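Local coordinates for Rho guanine nucleotide exchange factor 3 (Mus musculus, PDB 2Z0Q), which acts as a guanine nucleotide exchange factor for the GTPases RhoA and RhoB, here represented by its DH-PH fragment, at residues A23-L27 with L166-I170; V254-R259 with Q270-I276; D280-L286 with F310-F315. All blocks are in the same frame, centred on the assembly; numbering follows the deposited sequence.

Interaction 1 of 3, residues A23-L27 with L166-I170; sequences AIFEL and LLREI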
loop_
_atom_site.group_PDB
_atom_site.type_symbol
_atom_site.label_atom_id
_atom_site.label_comp_id
_atom_site.label_asym_id
_atom_site.label_seq_id
_atom_site.Cartn_x
_atom_site.Cartn_y
_atom_site.Cartn_z
ATOM N N ALA A 23 -8.741 25.918 -6.755
ATOM C CA ALA A 23 -8.067 25.047 -5.806
ATOM C C ALA A 23 -8.967 24.691 -4.609
ATOM O O ALA A 23 -8.933 23.566 -4.122
ATOM C CB ALA A 23 -6.722 25.726 -5.324
ATOM N N ILE A 24 -9.763 25.652 -4.148
ATOM C CA ILE A 24 -10.649 25.422 -3.001
ATOM C C ILE A 24 -11.801 24.475 -3.389
ATOM O O ILE A 24 -12.179 23.555 -2.651
ATOM C CB ILE A 24 -11.189 26.759 -2.497
ATOM C CG1 ILE A 24 -10.061 27.515 -1.804
ATOM C CG2 ILE A 24 -12.364 26.551 -1.516
ATOM C CD1 ILE A 24 -10.422 28.983 -1.510
ATOM N N PHE A 25 -12.345 24.688 -4.581
ATOM C CA PHE A 25 -13.434 23.836 -5.029
ATOM C C PHE A 25 -12.931 22.395 -5.198
ATOM O O PHE A 25 -13.607 21.446 -4.804
ATOM C CB PHE A 25 -14.005 24.353 -6.369
ATOM C CG PHE A 25 -15.380 23.832 -6.663
ATOM C CD1 PHE A 25 -16.478 24.383 -6.017
ATOM C CD2 PHE A 25 -15.563 22.752 -7.500
ATOM C CE1 PHE A 25 -17.743 23.849 -6.200
ATOM C CE2 PHE A 25 -16.843 22.202 -7.691
ATOM C CZ PHE A 25 -17.910 22.755 -7.036
ATOM N N GLU A 26 -11.728 22.252 -5.768
ATOM C CA GLU A 26 -11.116 20.954 -6.000
ATOM C C GLU A 26 -10.914 20.197 -4.694
ATOM O O GLU A 26 -11.112 18.981 -4.631
ATOM C CB GLU A 26 -9.774 21.123 -6.730
ATOM C CG GLU A 26 -9.965 21.436 -8.260
ATOM C CD GLU A 26 -8.778 22.148 -8.903
ATOM O OE1 GLU A 26 -7.650 22.066 -8.363
ATOM O OE2 GLU A 26 -8.971 22.800 -9.960
ATOM N N LEU A 27 -10.471 20.923 -3.663
ATOM C CA LEU A 27 -10.292 20.304 -2.349
ATOM C C LEU A 27 -11.589 19.636 -1.901
ATOM O O LEU A 27 -11.603 18.478 -1.518
ATOM C CB LEU A 27 -9.921 21.366 -1.314
ATOM C CG LEU A 27 -9.840 20.813 0.121
ATOM C CD1 LEU A 27 -8.719 19.792 0.178
ATOM C CD2 LEU A 27 -9.524 21.979 1.118
ATOM N N LEU A 166 -2.440 19.486 -2.197
ATOM C CA LEU A 166 -3.726 20.154 -2.409
ATOM C C LEU A 166 -3.845 21.470 -1.655
ATOM O O LEU A 166 -4.349 22.457 -2.199
ATOM C CB LEU A 166 -4.869 19.220 -1.983
ATOM C CG LEU A 166 -5.071 17.924 -2.731
ATOM C CD1 LEU A 166 -6.088 17.003 -1.920
ATOM C CD2 LEU A 166 -5.632 18.276 -4.122
ATOM N N LEU A 167 -3.406 21.489 -0.389
ATOM C CA LEU A 167 -3.486 22.729 0.370
ATOM C C LEU A 167 -2.450 23.737 -0.157
ATOM O O LEU A 167 -2.695 24.921 -0.126
ATOM C CB LEU A 167 -3.235 22.477 1.864
ATOM C CG LEU A 167 -4.207 21.473 2.477
ATOM C CD1 LEU A 167 -4.064 21.516 4.033
ATOM C CD2 LEU A 167 -5.640 21.791 2.060
ATOM N N ARG A 168 -1.284 23.264 -0.623
ATOM C CA ARG A 168 -0.309 24.208 -1.142
ATOM C C ARG A 168 -0.797 24.854 -2.470
ATOM O O ARG A 168 -0.436 25.980 -2.796
ATOM C CB ARG A 168 1.087 23.528 -1.318
ATOM C CG ARG A 168 2.167 24.563 -1.499
ATOM C CD ARG A 168 3.569 23.943 -1.556
ATOM N NE ARG A 168 3.900 23.183 -0.358
ATOM C CZ ARG A 168 3.943 21.847 -0.274
ATOM N NH1 ARG A 168 3.667 21.058 -1.315
ATOM N NH2 ARG A 168 4.307 21.284 0.876
ATOM N N GLU A 169 -1.607 24.118 -3.229
ATOM C CA GLU A 169 -2.177 24.647 -4.486
ATOM C C GLU A 169 -3.091 25.834 -4.096
ATOM O O GLU A 169 -3.121 26.840 -4.801
ATOM C CB GLU A 169 -2.933 23.548 -5.222
ATOM C CG GLU A 169 -3.644 24.032 -6.538
ATOM C CD GLU A 169 -2.647 24.616 -7.539
ATOM O OE1 GLU A 169 -1.468 24.185 -7.510
ATOM O OE2 GLU A 169 -3.035 25.468 -8.376
ATOM N N ILE A 170 -3.826 25.740 -2.976
ATOM C CA ILE A 170 -4.624 26.890 -2.536
ATOM C C ILE A 170 -3.697 28.037 -2.068
ATOM O O ILE A 170 -3.858 29.207 -2.439
ATOM C CB ILE A 170 -5.563 26.535 -1.363
ATOM C CG1 ILE A 170 -6.428 25.316 -1.729
ATOM C CG2 ILE A 170 -6.417 27.750 -1.021
ATOM C CD1 ILE A 170 -7.246 24.744 -0.535
HETATM O O HOH W 1 -6.592 21.951 -3.905
#

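Interaction 2 of 3, residues V254-R259 with Q270-I276; sequences VLVITR and QLYRQPI. With SO4 (sulfate ion), chain C; SO4 (sulfate ion), chain D.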
loop_
_atom_site.group_PDB
_atom_site.type_symbol
_atom_site.label_atom_id
_atom_site.label_comp_id
_atom_site.label_asym_id
_atom_site.label_seq_id
_atom_site.Cartn_x
_atom_site.Cartn_y
_atom_site.Cartn_z
ATOM N N VAL A 254 18.732 -9.228 3.965
ATOM C CA VAL A 254 18.464 -10.641 3.675
ATOM C C VAL A 254 17.191 -10.883 2.874
ATOM O O VAL A 254 16.152 -10.252 3.103
ATOM C CB VAL A 254 18.450 -11.475 5.014
ATOM C CG1 VAL A 254 17.312 -10.993 5.909
ATOM C CG2 VAL A 254 18.300 -13.021 4.722
ATOM N N LEU A 255 17.285 -11.811 1.908
ATOM C CA LEU A 255 16.133 -12.183 1.096
ATOM C C LEU A 255 15.532 -13.467 1.691
ATOM O O LEU A 255 16.251 -14.416 2.001
ATOM C CB LEU A 255 16.564 -12.434 -0.350
ATOM C CG LEU A 255 15.420 -12.741 -1.335
ATOM C CD1 LEU A 255 14.779 -11.434 -1.782
ATOM C CD2 LEU A 255 15.949 -13.480 -2.587
ATOM N N VAL A 256 14.213 -13.492 1.867
ATOM C CA VAL A 256 13.543 -14.670 2.447
ATOM C C VAL A 256 12.486 -15.130 1.445
ATOM O O VAL A 256 11.629 -14.354 1.012
ATOM C CB VAL A 256 12.897 -14.329 3.820
ATOM C CG1 VAL A 256 12.254 -15.630 4.441
ATOM C CG2 VAL A 256 13.962 -13.800 4.746
ATOM N N ILE A 257 12.558 -16.405 1.064
ATOM C CA ILE A 257 11.649 -16.965 0.067
ATOM C C ILE A 257 10.723 -17.939 0.808
ATOM O O ILE A 257 11.195 -18.807 1.536
ATOM C CB ILE A 257 12.447 -17.754 -1.045
ATOM C CG1 ILE A 257 13.430 -16.795 -1.740
ATOM C CG2 ILE A 257 11.470 -18.333 -2.058
ATOM C CD1 ILE A 257 14.326 -17.462 -2.805
ATOM N N THR A 258 9.422 -17.763 0.622
ATOM C CA THR A 258 8.452 -18.571 1.367
ATOM C C THR A 258 7.266 -18.961 0.530
ATOM O O THR A 258 7.144 -18.544 -0.626
ATOM C CB THR A 258 7.875 -17.733 2.523
ATOM O OG1 THR A 258 6.915 -16.789 1.990
ATOM C CG2 THR A 258 9.000 -16.983 3.247
ATOM N N ARG A 259 6.398 -19.779 1.141
ATOM C CA ARG A 259 5.112 -20.140 0.552
ATOM C C ARG A 259 4.096 -19.712 1.604
ATOM O O ARG A 259 4.317 -19.939 2.793
ATOM C CB ARG A 259 5.011 -21.643 0.290
ATOM C CG ARG A 259 5.867 -22.067 -0.899
ATOM C CD ARG A 259 6.103 -23.562 -0.848
ATOM N NE ARG A 259 4.876 -24.315 -1.002
ATOM C CZ ARG A 259 4.698 -25.536 -0.491
ATOM N NH1 ARG A 259 5.671 -26.113 0.216
ATOM N NH2 ARG A 259 3.561 -26.182 -0.705
ATOM N N GLN A 270 5.814 -20.064 5.211
ATOM C CA GLN A 270 6.718 -21.182 5.420
ATOM C C GLN A 270 7.988 -21.021 4.576
ATOM O O GLN A 270 7.902 -20.954 3.333
ATOM C CB GLN A 270 5.949 -22.482 5.061
ATOM C CG GLN A 270 6.753 -23.754 5.306
ATOM C CD GLN A 270 5.977 -25.005 4.912
ATOM O OE1 GLN A 270 4.771 -24.961 4.706
ATOM N NE2 GLN A 270 6.678 -26.117 4.795
ATOM N N LEU A 271 9.137 -20.908 5.233
ATOM C CA LEU A 271 10.373 -20.706 4.458
ATOM C C LEU A 271 10.556 -21.858 3.467
ATOM O O LEU A 271 10.416 -23.032 3.835
ATOM C CB LEU A 271 11.597 -20.559 5.356
ATOM C CG LEU A 271 11.910 -19.080 5.679
ATOM C CD1 LEU A 271 10.849 -18.535 6.636
ATOM C CD2 LEU A 271 13.307 -18.943 6.254
ATOM N N TYR A 272 10.869 -21.504 2.215
ATOM C CA TYR A 272 11.055 -22.491 1.127
ATOM C C TYR A 272 12.503 -23.018 1.047
ATOM O O TYR A 272 12.745 -24.162 0.622
ATOM C CB TYR A 272 10.633 -21.811 -0.178
ATOM C CG TYR A 272 10.615 -22.664 -1.422
ATOM C CD1 TYR A 272 9.743 -23.746 -1.524
ATOM C CD2 TYR A 272 11.388 -22.312 -2.546
ATOM C CE1 TYR A 272 9.619 -24.467 -2.712
ATOM C CE2 TYR A 272 11.269 -23.031 -3.768
ATOM C CZ TYR A 272 10.377 -24.100 -3.830
ATOM O OH TYR A 272 10.174 -24.779 -4.991
ATOM N N ARG A 273 13.451 -22.182 1.443
ATOM C CA ARG A 273 14.875 -22.511 1.476
ATOM C C ARG A 273 15.444 -21.660 2.578
ATOM O O ARG A 273 14.733 -20.837 3.187
ATOM C CB ARG A 273 15.574 -22.143 0.159
ATOM C CG ARG A 273 15.023 -22.867 -1.038
ATOM C CD ARG A 273 15.546 -24.309 -1.125
ATOM N NE ARG A 273 15.268 -24.895 -2.442
ATOM C CZ ARG A 273 14.114 -25.448 -2.798
ATOM N NH1 ARG A 273 13.096 -25.505 -1.939
ATOM N NH2 ARG A 273 13.989 -25.984 -4.011
ATOM N N GLN A 274 16.729 -21.822 2.821
ATOM C CA GLN A 274 17.389 -21.009 3.829
ATOM C C GLN A 274 17.483 -19.586 3.293
ATOM O O GLN A 274 17.535 -19.357 2.085
ATOM C CB GLN A 274 18.761 -21.574 4.117
ATOM C CG GLN A 274 18.622 -23.032 4.543
ATOM C CD GLN A 274 19.946 -23.667 4.840
ATOM O OE1 GLN A 274 20.968 -23.248 4.317
ATOM N NE2 GLN A 274 19.935 -24.706 5.677
ATOM N N PRO A 275 17.463 -18.604 4.191
ATOM C CA PRO A 275 17.539 -17.205 3.752
ATOM C C PRO A 275 18.842 -16.905 3.004
ATOM O O PRO A 275 19.877 -17.503 3.303
ATOM C CB PRO A 275 17.475 -16.420 5.075
ATOM C CG PRO A 275 16.786 -17.344 6.015
ATOM C CD PRO A 275 17.331 -18.706 5.656
ATOM N N ILE A 276 18.783 -15.970 2.054
ATOM C CA ILE A 276 19.949 -15.544 1.295
ATOM C C ILE A 276 20.400 -14.126 1.709
ATOM O O ILE A 276 19.706 -13.144 1.455
ATOM C CB ILE A 276 19.648 -15.545 -0.241
ATOM C CG1 ILE A 276 19.313 -16.982 -0.688
ATOM C CG2 ILE A 276 20.833 -14.946 -1.028
ATOM C CD1 ILE A 276 18.755 -17.015 -2.091
HETATM S S SO4 C . 10.765 -27.958 -4.434
HETATM O O1 SO4 C . 10.577 -29.444 -4.559
HETATM O O2 SO4 C . 9.457 -27.263 -4.741
HETATM O O3 SO4 C . 11.182 -27.626 -3.030
HETATM O O4 SO4 C . 11.855 -27.548 -5.386
HETATM S S SO4 D . 17.620 -24.965 -4.936
HETATM O O1 SO4 D . 18.279 -25.978 -4.035
HETATM O O2 SO4 D . 16.374 -25.583 -5.489
HETATM O O3 SO4 D . 17.220 -23.788 -4.128
HETATM O O4 SO4 D . 18.526 -24.534 -6.038
HETATM O O HOH W 2 14.594 -18.171 1.920
HETATM O O HOH W 3 5.455 -28.456 2.615
#

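Interaction 3 of 3, residues D280-L286 with F310-F315; sequences DLTLEDL and FFRVSF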
loop_
_atom_site.group_PDB
_atom_site.type_symbol
_atom_site.label_atom_id
_atom_site.label_comp_id
_atom_site.label_asym_id
_atom_site.label_seq_id
_atom_site.Cartn_x
_atom_site.Cartn_y
_atom_site.Cartn_z
ATOM N N ASP A 280 25.539 -11.771 -0.339
ATOM C CA ASP A 280 25.871 -12.964 -1.131
ATOM C C ASP A 280 24.822 -13.271 -2.206
ATOM O O ASP A 280 24.807 -14.363 -2.767
ATOM C CB ASP A 280 25.976 -14.194 -0.236
ATOM C CG ASP A 280 26.926 -13.997 0.938
ATOM O OD1 ASP A 280 28.060 -13.530 0.714
ATOM O OD2 ASP A 280 26.521 -14.330 2.077
ATOM N N LEU A 281 23.933 -12.335 -2.485
ATOM C CA LEU A 281 22.865 -12.604 -3.453
ATOM C C LEU A 281 23.298 -12.178 -4.864
ATOM O O LEU A 281 23.554 -11.003 -5.111
ATOM C CB LEU A 281 21.601 -11.850 -3.008
ATOM C CG LEU A 281 20.242 -12.016 -3.707
ATOM C CD1 LEU A 281 19.174 -11.169 -2.997
ATOM C CD2 LEU A 281 20.381 -11.555 -5.162
ATOM N N THR A 282 23.375 -13.133 -5.785
ATOM C CA THR A 282 23.750 -12.817 -7.169
ATOM C C THR A 282 22.421 -12.684 -7.954
ATOM O O THR A 282 21.612 -13.612 -7.981
ATOM C CB THR A 282 24.592 -13.950 -7.775
ATOM O OG1 THR A 282 25.830 -14.086 -7.045
ATOM C CG2 THR A 282 24.895 -13.646 -9.246
ATOM N N LEU A 283 22.214 -11.521 -8.562
ATOM C CA LEU A 283 20.993 -11.210 -9.294
ATOM C C LEU A 283 21.310 -11.176 -10.771
ATOM O O LEU A 283 22.241 -10.482 -11.185
ATOM C CB LEU A 283 20.471 -9.816 -8.872
ATOM C CG LEU A 283 19.311 -9.267 -9.697
ATOM C CD1 LEU A 283 18.028 -10.108 -9.467
ATOM C CD2 LEU A 283 19.042 -7.820 -9.259
ATOM N N GLU A 284 20.565 -11.926 -11.562
ATOM C CA GLU A 284 20.779 -11.945 -13.017
ATOM C C GLU A 284 19.459 -11.724 -13.728
ATOM O O GLU A 284 18.465 -12.357 -13.419
ATOM C CB GLU A 284 21.408 -13.288 -13.434
ATOM C CG GLU A 284 22.832 -13.392 -12.879
ATOM C CD GLU A 284 23.454 -14.783 -12.988
ATOM O OE1 GLU A 284 22.714 -15.773 -12.920
ATOM O OE2 GLU A 284 24.718 -14.862 -13.090
ATOM N N ASP A 285 19.439 -10.810 -14.678
ATOM C CA ASP A 285 18.208 -10.540 -15.407
ATOM C C ASP A 285 18.061 -11.611 -16.458
ATOM O O ASP A 285 19.065 -12.013 -17.060
ATOM C CB ASP A 285 18.338 -9.174 -16.094
ATOM C CG ASP A 285 17.045 -8.685 -16.694
ATOM O OD1 ASP A 285 16.080 -9.456 -16.783
ATOM O OD2 ASP A 285 17.015 -7.491 -17.077
ATOM N N LEU A 286 16.850 -12.103 -16.682
ATOM C CA LEU A 286 16.632 -13.082 -17.743
ATOM C C LEU A 286 15.788 -12.428 -18.834
ATOM O O LEU A 286 14.789 -11.807 -18.536
ATOM C CB LEU A 286 15.879 -14.303 -17.245
ATOM C CG LEU A 286 16.672 -15.277 -16.375
ATOM C CD1 LEU A 286 17.323 -14.534 -15.251
ATOM C CD2 LEU A 286 15.716 -16.322 -15.782
ATOM N N PHE A 310 10.957 -12.785 -16.038
ATOM C CA PHE A 310 11.703 -13.579 -15.066
ATOM C C PHE A 310 13.044 -12.962 -14.703
ATOM O O PHE A 310 13.614 -12.169 -15.455
ATOM C CB PHE A 310 12.020 -14.980 -15.637
ATOM C CG PHE A 310 10.984 -16.022 -15.357
ATOM C CD1 PHE A 310 9.912 -16.230 -16.239
ATOM C CD2 PHE A 310 11.101 -16.835 -14.235
ATOM C CE1 PHE A 310 8.976 -17.237 -15.997
ATOM C CE2 PHE A 310 10.190 -17.829 -13.986
ATOM C CZ PHE A 310 9.110 -18.043 -14.869
ATOM N N PHE A 311 13.542 -13.302 -13.517
ATOM C CA PHE A 311 14.906 -12.902 -13.139
ATOM C C PHE A 311 15.429 -14.038 -12.279
ATOM O O PHE A 311 14.649 -14.856 -11.798
ATOM C CB PHE A 311 14.976 -11.531 -12.434
ATOM C CG PHE A 311 14.193 -11.443 -11.151
ATOM C CD1 PHE A 311 14.795 -11.694 -9.941
ATOM C CD2 PHE A 311 12.847 -11.076 -11.172
ATOM C CE1 PHE A 311 14.069 -11.572 -8.733
ATOM C CE2 PHE A 311 12.122 -10.950 -9.983
ATOM C CZ PHE A 311 12.716 -11.187 -8.784
ATOM N N ARG A 312 16.741 -14.105 -12.130
ATOM C CA ARG A 312 17.353 -15.176 -11.366
ATOM C C ARG A 312 18.081 -14.672 -10.131
ATOM O O ARG A 312 18.772 -13.674 -10.151
ATOM C CB ARG A 312 18.358 -15.942 -12.258
ATOM C CG ARG A 312 18.931 -17.240 -11.614
ATOM C CD ARG A 312 19.968 -17.969 -12.503
ATOM N NE ARG A 312 19.808 -17.929 -13.972
ATOM C CZ ARG A 312 19.081 -18.772 -14.700
ATOM N NH1 ARG A 312 18.376 -19.747 -14.157
ATOM N NH2 ARG A 312 19.151 -18.716 -15.998
ATOM N N VAL A 313 17.898 -15.384 -9.041
ATOM C CA VAL A 313 18.604 -15.081 -7.830
ATOM C C VAL A 313 19.341 -16.357 -7.441
ATOM O O VAL A 313 18.743 -17.422 -7.401
ATOM C CB VAL A 313 17.659 -14.701 -6.680
ATOM C CG1 VAL A 313 18.437 -14.622 -5.446
ATOM C CG2 VAL A 313 16.971 -13.326 -6.953
ATOM N N SER A 314 20.641 -16.252 -7.162
ATOM C CA SER A 314 21.388 -17.446 -6.766
ATOM C C SER A 314 22.295 -17.134 -5.564
ATOM O O SER A 314 22.650 -15.976 -5.276
ATOM C CB SER A 314 22.170 -17.997 -7.974
ATOM O OG SER A 314 23.278 -17.194 -8.274
ATOM N N PHE A 315 22.634 -18.184 -4.853
ATOM C CA PHE A 315 23.399 -18.094 -3.633
ATOM C C PHE A 315 24.359 -19.275 -3.553
ATOM O O PHE A 315 23.962 -20.453 -3.579
ATOM C CB PHE A 315 22.385 -18.108 -2.483
ATOM C CG PHE A 315 22.986 -18.200 -1.117
ATOM C CD1 PHE A 315 24.069 -17.416 -0.771
ATOM C CD2 PHE A 315 22.370 -18.991 -0.133
ATOM C CE1 PHE A 315 24.550 -17.401 0.555
ATOM C CE2 PHE A 315 22.840 -18.980 1.190
ATOM C CZ PHE A 315 23.937 -18.176 1.527
HETATM O O HOH W 4 21.698 -15.560 -10.205
HETATM O O HOH W 5 21.598 -16.388 -15.373
HETATM O O HOH W 6 12.189 -12.744 -18.647
#

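Interaction 1 of 3, residues A23-L27 with L166-I170
I170 meets A23 and I24 through two different branches, set by one torsion. CG1 stands anti to the carbonyl carbon (chi1 -54°) and CG2 anti to the backbone N. I170 CG1 rests against A23 CB at 3.6 Å. I170 CG2 touches I24 CG1 at 3.7 Å, and the two isoleucine side chains cross at about a right angle. L27 has CG anti to its own N (chi1 175°), which carries both its methyls over to the other helix. L27 CD2 lies 3.9 Å from I170 CD1, at the far end of the isoleucine. The same L27 CD2 is 4.0 Å from L167 CD2, although the CB of L167 points away from this helix. On the other flank, E169 CG lies 3.7 Å from A23 CB. The E169 chain then bends, and its carboxylate forms a salt bridge with R172 and a hydrogen bond with H173, just past the helix.

The helices 15-51 and 155-172 run nearly antiparallel here, with short-segment axes 156° apart and 9.0 Å at closest approach. The small A23 lets the backbones come closer at its end than at L27. One water lies between them. It donates to A23 O and to L166 O, both at 2.9 Å. Each carbonyl also accepts its own helical N-H, from L27 and, weakly, from I170.

Both helices belong to the all-helical DH domain. As in other DH domains, they probably carry the conserved regions CR1 and CR3, which form much of the GTPase-binding surface. L167 also packs on A187 and I188 of helix 180-213. The direct contacts between the side chains of the two segments are apolar. Their hold therefore depends on shape and burial, with the water as the polar link between the backbones.

Interaction 2 of 3, residues V254-R259 with Q270-I276
R259 pairs with Q270, and L255 with I276, as antiparallel hydrogen-bonded pairs, but the register shifts by two between them because Y272 to P275 leave the strand. Y272 N still bonds I257 O at 2.8 Å, almost straight at 177°. A water accepts from I257 N and donates to R273 O, bridging part of the gap. R273 N is buried without a partner.

V256 CG1 packs on L271 CG at 3.7 Å. V254 CG2 lies 3.5 Å from P275 CB, the two side chains side by side. I226 of helix 224-227 packs on V254, V256 and P275. With CG anti to the backbone N (chi1 -175°), the Y272 ring reaches back along I257 and R259. R259 CD comes to Y272 CD1 at 3.7 Å, and I257 CG2 meets CD2 of the same ring.

Strands 254-263 and 266-271 form a beta hairpin of the PH domain, and the chain returns to strand 254-263 at 276-277. Between the two ladders, Y272 and R273 send their polar ends to bound sulfate.

R273 folds back so that its NH1 sits over the centre of the Y272 ring, 3.4 Å above the plane. The same NH1 donates to Y272 O. Two sulfates, probably from the crystallisation liquor, lie at the guanidinium edge. One takes bonds from NH1 and NH2, the other from NE and NH2; R273 NE reaches O3 of the second sulfate at 2.8 Å. Y272 OH donates to O2 of the first sulfate at 2.6 Å. R242 also hydrogen-bonds Y272 OH, which brings a second arginine close to R273 beside this sulfate.

Interaction 3 of 3, residues D280-L286 with F310-F315
The R312 guanidinium has L286 CD2 over one face, 4.2 Å above the plane and offset toward the rim. At its edge lies E284 OE1, with the carboxylate turned nearly perpendicular (86° between planes). The salt bridge from E284 OE1 to R312 NE is long, 3.8 Å. A water in the guanidinium plane closes the gap, accepting from R312 NE at 2.7 Å and donating to E284 OE1 at 2.8 Å. The F315 ring meets D280 CB at its edge.

With L286 CG anti to the carbonyl carbon (chi1 -74°), L286 CD1 lies 3.5 Å from R312 CB and L286 CD2 against F310 CB. With an alanine here, a gap would probably open beside R312 CB and F310 CB, and one guanidinium face would be less covered.

L283, F311 and V313 lie on the face away from T282, E284, R312 and S314. L283 CD1 touches F311 CD1 at 3.6 Å, and L338 of helix 331-345 packs on L283. T282 pairs with S314, and E284 with R312, each through two backbone bonds. D285 forms a salt bridge with K334 of that helix. This is a curled antiparallel sheet packed against a C-terminal helix, as in the PH fold.

In the fold
Interaction 1 lies in the DH domain; interactions 2 and 3 lie in the PH domain. The nearest atoms of interaction 1 lie about 34 Å from those of either other contact. It joins two helices through a buried apolar contact with one bridging water. Interactions 2 and 3 are built on backbone bonds between strands and belong to one sheet. They touch: I276 packs on F315 and L281, and L255 also reaches L281. Interaction 2 is mostly buried, with polar groups gathered at the sulfates. Interaction 3 is partly buried: T282 and E284 are exposed, while L281, F311 and V313 are buried. Strand 322-327 pairs with 310-315 and meets side chains of interaction 2.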